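Local coordinates for protein particle-associated lyase (Acinetobacter bacteriophage AP22, PDB 4Y9V) that binds and probably cleaves, as a lyase, the capsular polysaccharide of Acinetobacter baumannii, serving as the trimeric tailspike of the phage, at residues 302-307 / 313-318; 323-328 / 343-348. All coordinates share one frame; numbering follows the deposited sequence.

Contact 1: 302-307 / 313-318. With 49S (2-acetamido-2-deoxy-beta-D-mannopyranuronic acid), chain B.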
# COMPACT_ATOMS: atom_id res chain seq x y z
N VAL A 302 16.07 1.16 -13.02
CA VAL A 302 16.46 0.25 -11.95
C VAL A 302 16.41 -1.14 -12.57
O VAL A 302 15.35 -1.59 -13.02
CB VAL A 302 15.58 0.35 -10.70
CG1 VAL A 302 15.93 -0.77 -9.73
CG2 VAL A 302 15.73 1.72 -10.05
N ALA A 303 17.58 -1.80 -12.60
CA ALA A 303 17.70 -3.18 -13.03
C ALA A 303 17.89 -4.02 -11.78
O ALA A 303 18.75 -3.70 -10.96
CB ALA A 303 18.89 -3.37 -13.94
N ILE A 304 17.09 -5.06 -11.63
CA ILE A 304 17.20 -5.97 -10.49
C ILE A 304 17.62 -7.31 -11.08
O ILE A 304 16.89 -7.88 -11.91
CB ILE A 304 15.93 -6.03 -9.63
CG1 ILE A 304 15.45 -4.62 -9.30
CG2 ILE A 304 16.21 -6.85 -8.40
CD1 ILE A 304 14.16 -4.59 -8.47
N GLY A 305 18.80 -7.79 -10.72
CA GLY A 305 19.32 -8.99 -11.34
C GLY A 305 20.68 -9.32 -10.74
O GLY A 305 20.76 -9.70 -9.59
N GLY A 306 21.74 -9.17 -11.54
CA GLY A 306 23.10 -9.39 -11.08
C GLY A 306 23.91 -10.25 -12.03
O GLY A 306 23.72 -10.18 -13.24
N ASP A 307 24.86 -10.95 -11.45
CA ASP A 307 25.86 -11.68 -12.25
C ASP A 307 26.02 -13.09 -11.69
O ASP A 307 25.12 -13.65 -11.10
CB ASP A 307 27.11 -10.84 -12.49
CG ASP A 307 27.95 -10.61 -11.26
OD1 ASP A 307 27.53 -9.81 -10.41
OD2 ASP A 307 29.01 -11.25 -11.11
N VAL A 313 23.69 -14.67 -5.30
CA VAL A 313 22.40 -15.29 -5.00
C VAL A 313 21.28 -14.61 -5.80
O VAL A 313 21.40 -13.46 -6.23
CB VAL A 313 22.11 -15.16 -3.48
CG1 VAL A 313 23.12 -15.97 -2.67
CG2 VAL A 313 22.04 -13.72 -3.02
N PRO A 314 20.12 -15.28 -5.90
CA PRO A 314 18.92 -14.60 -6.42
C PRO A 314 18.61 -13.36 -5.58
O PRO A 314 18.88 -13.31 -4.39
CB PRO A 314 17.83 -15.67 -6.26
CG PRO A 314 18.59 -16.98 -6.34
CD PRO A 314 19.87 -16.69 -5.56
N CYS A 315 17.98 -12.39 -6.23
CA CYS A 315 17.47 -11.23 -5.50
C CYS A 315 16.11 -11.57 -4.88
O CYS A 315 15.26 -12.18 -5.52
CB CYS A 315 17.22 -10.03 -6.41
SG CYS A 315 18.73 -9.33 -7.13
N ARG A 316 15.90 -11.09 -3.66
CA ARG A 316 14.61 -11.34 -3.00
C ARG A 316 14.40 -10.31 -1.92
O ARG A 316 15.36 -9.73 -1.36
CB ARG A 316 14.48 -12.82 -2.56
CG ARG A 316 15.61 -13.28 -1.67
CD ARG A 316 15.36 -14.68 -1.15
NE ARG A 316 15.05 -15.69 -2.15
CZ ARG A 316 15.92 -16.56 -2.65
NH1 ARG A 316 17.20 -16.49 -2.37
NH2 ARG A 316 15.47 -17.54 -3.43
N ASN A 317 13.13 -10.07 -1.59
CA ASN A 317 12.66 -9.14 -0.58
C ASN A 317 13.01 -7.71 -0.95
O ASN A 317 13.53 -6.92 -0.15
CB ASN A 317 13.14 -9.50 0.81
CG ASN A 317 12.55 -10.80 1.32
OD1 ASN A 317 11.43 -11.19 0.93
ND2 ASN A 317 13.28 -11.47 2.20
N GLY A 318 12.65 -7.33 -2.17
CA GLY A 318 12.83 -5.97 -2.65
C GLY A 318 11.54 -5.17 -2.57
O GLY A 318 10.46 -5.70 -2.87
C8 49S B . 20.80 -10.86 -14.36
C7 49S B . 21.36 -9.56 -14.88
O7 49S B . 21.16 -8.48 -14.29
N2 49S B . 22.08 -9.64 -16.01
C2 49S B . 22.64 -8.49 -16.69
C3 49S B . 24.16 -8.38 -16.51
O3 49S B . 24.50 -8.29 -15.13
C1 49S B . 22.34 -8.58 -18.17
O1 49S B . 20.97 -8.73 -18.43
O5 49S B . 22.96 -9.74 -18.72
C5 49S B . 24.39 -9.63 -18.68
C6 49S B . 24.98 -10.83 -19.38
O6A 49S B . 24.49 -11.97 -19.13
O6B 49S B . 25.94 -10.62 -20.15
C4 49S B . 24.88 -9.52 -17.23
O4 49S B . 26.28 -9.28 -17.40
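The backbones of 302-307 and 313-318 come closest at Gly305 and Cys315, whose CA atoms lie 6.5 Å apart. The two strands belong to different faces of the fold and do not pair with each other. In one of its two conformers, the CB-SG arm of Cys315 points at 302-307 and reaches Ile304 CG2 and Gly305 O. Its SG then sits beside its own backbone N (chi1 -66°) and makes a close contact of 3.2 Å with Gly305 O. The same SG lies 3.8 Å from Ile304 CG2. That methyl is anti to its own backbone N, which turns it to Cys315. Gly305 O accepts a hydrogen bond from Asn339 ND2.

The other side of this turn binds the glycan. Gly306 N donates a nearly straight bond (175°) to O7, the acetamido oxygen of the N-acetylmannosaminuronic acid unit 49S, at 2.9 Å. The O3 hydroxyl of 49S donates back to Gly306 O at 2.8 Å. Gly305 CA lies 3.5 Å from O7, so a glycine here leaves room for the acetamido group. Tyr168, His337 and Gln281 also bond to this sugar.

Strand 302-305 pairs in parallel with 278-283, and 315-316 with 340-341. Tyr288 of strand 288-291 touches both Ile304 and Cys315.

Contact 2: 323-328 / 343-348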
# COMPACT_ATOMS: atom_id res chain seq x y z
N ALA A 323 8.83 5.75 -6.89
CA ALA A 323 9.92 5.99 -7.83
C ALA A 323 9.40 6.18 -9.24
O ALA A 323 8.47 5.48 -9.68
CB ALA A 323 10.93 4.85 -7.79
N ILE A 324 10.02 7.11 -9.97
CA ILE A 324 9.70 7.40 -11.36
C ILE A 324 10.87 6.93 -12.20
O ILE A 324 11.98 7.45 -12.06
CB ILE A 324 9.36 8.89 -11.56
CG1 ILE A 324 8.41 9.48 -10.52
CG2 ILE A 324 8.90 9.11 -12.97
CD1 ILE A 324 7.03 8.88 -10.43
N LEU A 325 10.65 5.89 -13.02
CA LEU A 325 11.71 5.09 -13.60
C LEU A 325 11.50 4.96 -15.10
O LEU A 325 10.52 4.36 -15.55
CB LEU A 325 11.68 3.69 -12.96
CG LEU A 325 11.87 3.66 -11.44
CD1 LEU A 325 11.75 2.26 -10.92
CD2 LEU A 325 13.22 4.28 -11.03
N HIS A 326 12.45 5.49 -15.90
CA HIS A 326 12.27 5.50 -17.33
C HIS A 326 13.52 5.09 -18.11
O HIS A 326 14.65 5.41 -17.74
CB HIS A 326 11.80 6.89 -17.83
CG HIS A 326 10.39 7.17 -17.39
ND1 HIS A 326 9.33 6.39 -17.80
CD2 HIS A 326 9.81 8.08 -16.58
CE1 HIS A 326 8.21 6.86 -17.25
NE2 HIS A 326 8.47 7.89 -16.51
N SER A 327 13.25 4.37 -19.21
CA SER A 327 14.27 4.03 -20.19
C SER A 327 14.05 4.85 -21.45
O SER A 327 12.89 5.04 -21.89
CB SER A 327 14.26 2.54 -20.53
OG SER A 327 13.08 2.18 -21.21
N GLU A 328 15.13 5.25 -22.08
CA GLU A 328 15.05 5.98 -23.37
C GLU A 328 14.75 5.05 -24.52
O GLU A 328 13.93 5.39 -25.40
CB GLU A 328 16.41 6.69 -23.56
CG GLU A 328 16.52 7.42 -24.91
CD GLU A 328 17.12 6.59 -26.01
OE1 GLU A 328 18.16 5.95 -25.75
OE2 GLU A 328 16.63 6.72 -27.16
N THR A 343 9.64 -9.53 -4.84
CA THR A 343 10.01 -8.14 -5.11
C THR A 343 8.79 -7.38 -5.62
O THR A 343 7.97 -7.91 -6.39
CB THR A 343 11.20 -8.11 -6.07
OG1 THR A 343 12.32 -8.65 -5.37
CG2 THR A 343 11.60 -6.72 -6.50
N VAL A 344 8.67 -6.12 -5.20
CA VAL A 344 7.52 -5.28 -5.55
C VAL A 344 8.00 -3.86 -5.91
O VAL A 344 8.87 -3.30 -5.24
CB VAL A 344 6.49 -5.22 -4.42
CG1 VAL A 344 7.10 -4.80 -3.09
CG2 VAL A 344 5.26 -4.33 -4.79
N TYR A 345 7.36 -3.32 -6.94
CA TYR A 345 7.31 -1.89 -7.22
C TYR A 345 5.90 -1.41 -6.85
O TYR A 345 4.91 -1.95 -7.37
CB TYR A 345 7.58 -1.56 -8.67
CG TYR A 345 8.99 -1.80 -9.17
CD1 TYR A 345 9.95 -0.81 -9.12
CD2 TYR A 345 9.36 -3.03 -9.71
CE1 TYR A 345 11.24 -1.03 -9.59
CE2 TYR A 345 10.63 -3.26 -10.19
CZ TYR A 345 11.59 -2.26 -10.14
OH TYR A 345 12.86 -2.40 -10.63
N ASP A 346 5.82 -0.42 -5.96
CA ASP A 346 4.54 0.10 -5.44
C ASP A 346 4.51 1.59 -5.62
O ASP A 346 5.46 2.30 -5.27
CB ASP A 346 4.41 -0.27 -3.97
CG ASP A 346 3.06 0.07 -3.36
OD1 ASP A 346 2.03 -0.09 -4.01
OD2 ASP A 346 3.01 0.38 -2.16
N HIS A 347 3.41 2.13 -6.19
CA HIS A 347 3.30 3.59 -6.34
C HIS A 347 4.46 4.14 -7.15
O HIS A 347 4.97 5.24 -6.89
CB HIS A 347 3.11 4.30 -4.98
CG HIS A 347 1.68 4.18 -4.47
ND1 HIS A 347 1.14 3.40 -3.52
CD2 HIS A 347 0.64 4.89 -4.98
CE1 HIS A 347 -0.19 3.67 -3.43
NE2 HIS A 347 -0.49 4.55 -4.33
N CYS A 348 4.87 3.41 -8.19
CA CYS A 348 5.92 3.83 -9.11
C CYS A 348 5.32 4.12 -10.48
O CYS A 348 4.20 3.71 -10.80
CB CYS A 348 6.98 2.74 -9.25
SG CYS A 348 7.92 2.40 -7.74
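This is a buried corner contact inside the pectin lyase-like region, where the start of strand 323-327 meets the chain just after strand 343-346. The nearest CA atoms are those of Ala323 and Cys348, 4.7 Å apart. Ala323 N donates a long hydrogen bond to Cys348 SG at 3.6 Å. The first torsion of Cys348 (chi1 -65°) swings the sulfur toward Ala323 N, and Ala323 CB lies 3.9 Å from Cys348 SG. Ala323 O packs close to Cys348 CA, at 3.1 Å. The arrangement belongs to a right-handed parallel beta-helix, the fold of the pectin lyase-like family. Strand 323-327 pairs with 349-351 of the next turn, and Ala323 and Leu325 both bond to the backbone of Thr349. Deeper in the core, Leu325 and Tyr345 cross at about a right angle. Leu325 CD1 meets the ring obliquely, 3.6 Å from Tyr345 CE1. The phenol OH of Tyr345 is hydrogen-bonded to Asp335 O, which anchors the far end of the ring. Val302 touches both side chains. On the outer side, the ring of His347 meets Tyr319 of the third subunit.

In the fold
From the N terminus, the chain runs along strand 302-305, loops back, and closes contact 1 at 315. It then bends at Asn317 into strand 318-321, and contact 2 opens at 323. A longer excursion through Asp335 and His337 returns at 343, and contact 2 closes near 348. The contacts are in series and neither nest nor cross. Their centres are 15 Å apart, yet they touch: Gly318 O probably accepts a hydrogen bond from Val344 N at 3.0 Å, and Ile304 CD1 packs 3.3 Å from Tyr345 OH. Contact 1 lies behind the glycan-binding turn, while contact 2 joins two faces of the beta-helix.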